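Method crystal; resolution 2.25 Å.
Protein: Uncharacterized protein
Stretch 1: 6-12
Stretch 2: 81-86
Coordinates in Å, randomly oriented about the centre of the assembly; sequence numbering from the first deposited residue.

Stretch 1, residues 6-12: ELPEGFD
Stretch 2, residues 81-86: KKYGGV

How do two stretches so far apart in one chain meet? Residues 81-86 form an extended strand, while residues 6-12, with no regular helix or strand, lie against it, Glu6 to Glu9 running roughly antiparallel to it, and 323 Å² is buried between them. The register is set where Leu7 CA lies 5.2 Å from Gly84 CA. Pro8 to Phe11 make a type II beta turn, closed by a weak hydrogen bond from Phe11 N to Pro8 O at 3.4 Å. Gly10 takes phi/psi 95/-12, where a side chain would jam against the carbonyl O of Glu9.

Why is Gly84 the centre of the contact? Having no side chain, Gly84, at phi/psi -103/128, lets Phe11 lie directly on the strand. The CA-to-CB bond of Phe11 (chi1 -69°, m; chi2 90°) points toward the strand, and Gly84 CA sits 3.8 Å from the ring centroid, 8° off the normal, in a CH-pi contact over the face. Phe11 CZ is also 3.3 Å from Gly84 N. An ideal CB on Gly84 would fall 2.7 Å from Phe11 CD2, a clash, and a tight 3.2 Å from Leu7 CD2.

What does Lys82, which has the most covered area, contribute? Its CA-to-CB bond points toward the first stretch, and its chain follows m, t, m, t (-66°, 169°, -81°, 163°). Lys82 CB packs 3.8 Å from Pro8 CB, and the chain ends in a weak hydrogen bond from Lys82 NZ to Glu9 O at 3.3 Å. Its carbonyl approaches the Phe11 ring at the edge, with Lys82 O 3.7 Å from Phe11 CZ.

How do Pro8 and Leu7 complete the packing? Pro8, its ring puckered C-gamma exo, has CG 3.2 Å from Tyr83 O and CD 3.8 Å from Gly84 CA. Leu7 (m, t) starts sideways, yet its end comes nearer: Leu7 CD2 is 3.8 Å from Gly84 CA and 3.7 Å from Gly85 O.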

# COMPACT_ATOMS: atom_id res chain seq x y z
N GLU A 6 4.92 -0.84 3.12
CA GLU A 6 4.96 -1.72 4.33
C GLU A 6 6.35 -1.60 4.91
O GLU A 6 7.21 -0.98 4.28
CB GLU A 6 4.62 -3.20 4.03
CG GLU A 6 5.61 -3.90 3.07
CD GLU A 6 5.37 -3.60 1.61
OE1 GLU A 6 4.20 -3.65 1.16
OE2 GLU A 6 6.36 -3.31 0.90
N LEU A 7 6.61 -2.19 6.07
CA LEU A 7 7.97 -2.14 6.61
C LEU A 7 8.92 -3.00 5.77
O LEU A 7 8.52 -4.08 5.33
CB LEU A 7 8.00 -2.65 8.06
CG LEU A 7 7.30 -1.79 9.13
CD1 LEU A 7 7.04 -2.65 10.41
CD2 LEU A 7 8.06 -0.47 9.41
N PRO A 8 10.21 -2.63 5.66
CA PRO A 8 11.18 -3.54 5.03
C PRO A 8 11.45 -4.78 5.87
O PRO A 8 11.06 -4.84 7.04
CB PRO A 8 12.47 -2.69 4.96
CG PRO A 8 12.03 -1.28 5.21
CD PRO A 8 10.87 -1.40 6.15
N GLU A 9 12.17 -5.77 5.31
CA GLU A 9 12.60 -6.96 6.06
C GLU A 9 13.45 -6.54 7.24
O GLU A 9 14.23 -5.59 7.11
CB GLU A 9 13.40 -7.91 5.14
N GLY A 10 13.32 -7.23 8.38
CA GLY A 10 14.11 -6.95 9.58
C GLY A 10 13.41 -6.03 10.56
O GLY A 10 13.89 -5.86 11.67
N PHE A 11 12.31 -5.39 10.14
CA PHE A 11 11.52 -4.53 11.02
C PHE A 11 10.22 -5.25 11.40
O PHE A 11 9.72 -6.05 10.62
CB PHE A 11 11.17 -3.20 10.33
CG PHE A 11 12.31 -2.26 10.10
CD1 PHE A 11 13.04 -2.31 8.91
CD2 PHE A 11 12.64 -1.28 11.04
CE1 PHE A 11 14.10 -1.43 8.68
CE2 PHE A 11 13.72 -0.41 10.82
CZ PHE A 11 14.43 -0.48 9.64
N ASP A 12 9.64 -4.95 12.57
CA ASP A 12 8.34 -5.56 12.85
C ASP A 12 7.46 -4.50 13.46
O ASP A 12 7.94 -3.59 14.12
CB ASP A 12 8.42 -6.85 13.66
CG ASP A 12 8.65 -6.63 15.10
OD1 ASP A 12 9.82 -6.51 15.49
OD2 ASP A 12 7.64 -6.53 15.85
N LYS A 81 20.39 0.40 2.03
CA LYS A 81 20.08 0.28 3.46
C LYS A 81 18.57 0.38 3.63
O LYS A 81 17.91 1.06 2.85
CB LYS A 81 20.84 1.33 4.29
CG LYS A 81 22.36 1.12 4.22
CD LYS A 81 23.14 2.15 5.00
N LYS A 82 18.02 -0.31 4.63
CA LYS A 82 16.57 -0.37 4.88
C LYS A 82 16.15 0.55 6.01
O LYS A 82 16.81 0.60 7.05
CB LYS A 82 16.14 -1.81 5.19
CG LYS A 82 16.31 -2.75 3.98
CD LYS A 82 16.14 -4.24 4.33
CE LYS A 82 17.41 -4.82 4.91
NZ LYS A 82 17.15 -6.11 5.61
N TYR A 83 15.03 1.26 5.81
CA TYR A 83 14.47 2.21 6.79
C TYR A 83 12.99 1.94 6.95
O TYR A 83 12.28 1.79 5.97
CB TYR A 83 14.73 3.67 6.35
CG TYR A 83 16.20 3.94 6.18
CD1 TYR A 83 17.00 4.26 7.28
CD2 TYR A 83 16.82 3.81 4.94
CE1 TYR A 83 18.37 4.45 7.15
CE2 TYR A 83 18.20 3.99 4.79
CZ TYR A 83 18.97 4.31 5.90
OH TYR A 83 20.33 4.50 5.75
N GLY A 84 12.57 1.79 8.19
CA GLY A 84 11.19 1.48 8.54
C GLY A 84 10.52 2.73 9.03
O GLY A 84 11.06 3.42 9.88
N GLY A 85 9.36 3.04 8.45
CA GLY A 85 8.62 4.23 8.82
C GLY A 85 7.25 3.96 9.40
O GLY A 85 6.63 2.92 9.14
N VAL A 86 6.76 4.92 10.19
CA VAL A 86 5.45 4.83 10.78
C VAL A 86 4.83 6.22 10.84
O VAL A 86 5.49 7.20 11.17
CB VAL A 86 5.44 4.10 12.16
CG1 VAL A 86 6.16 4.90 13.25
CG2 VAL A 86 4.03 3.73 12.59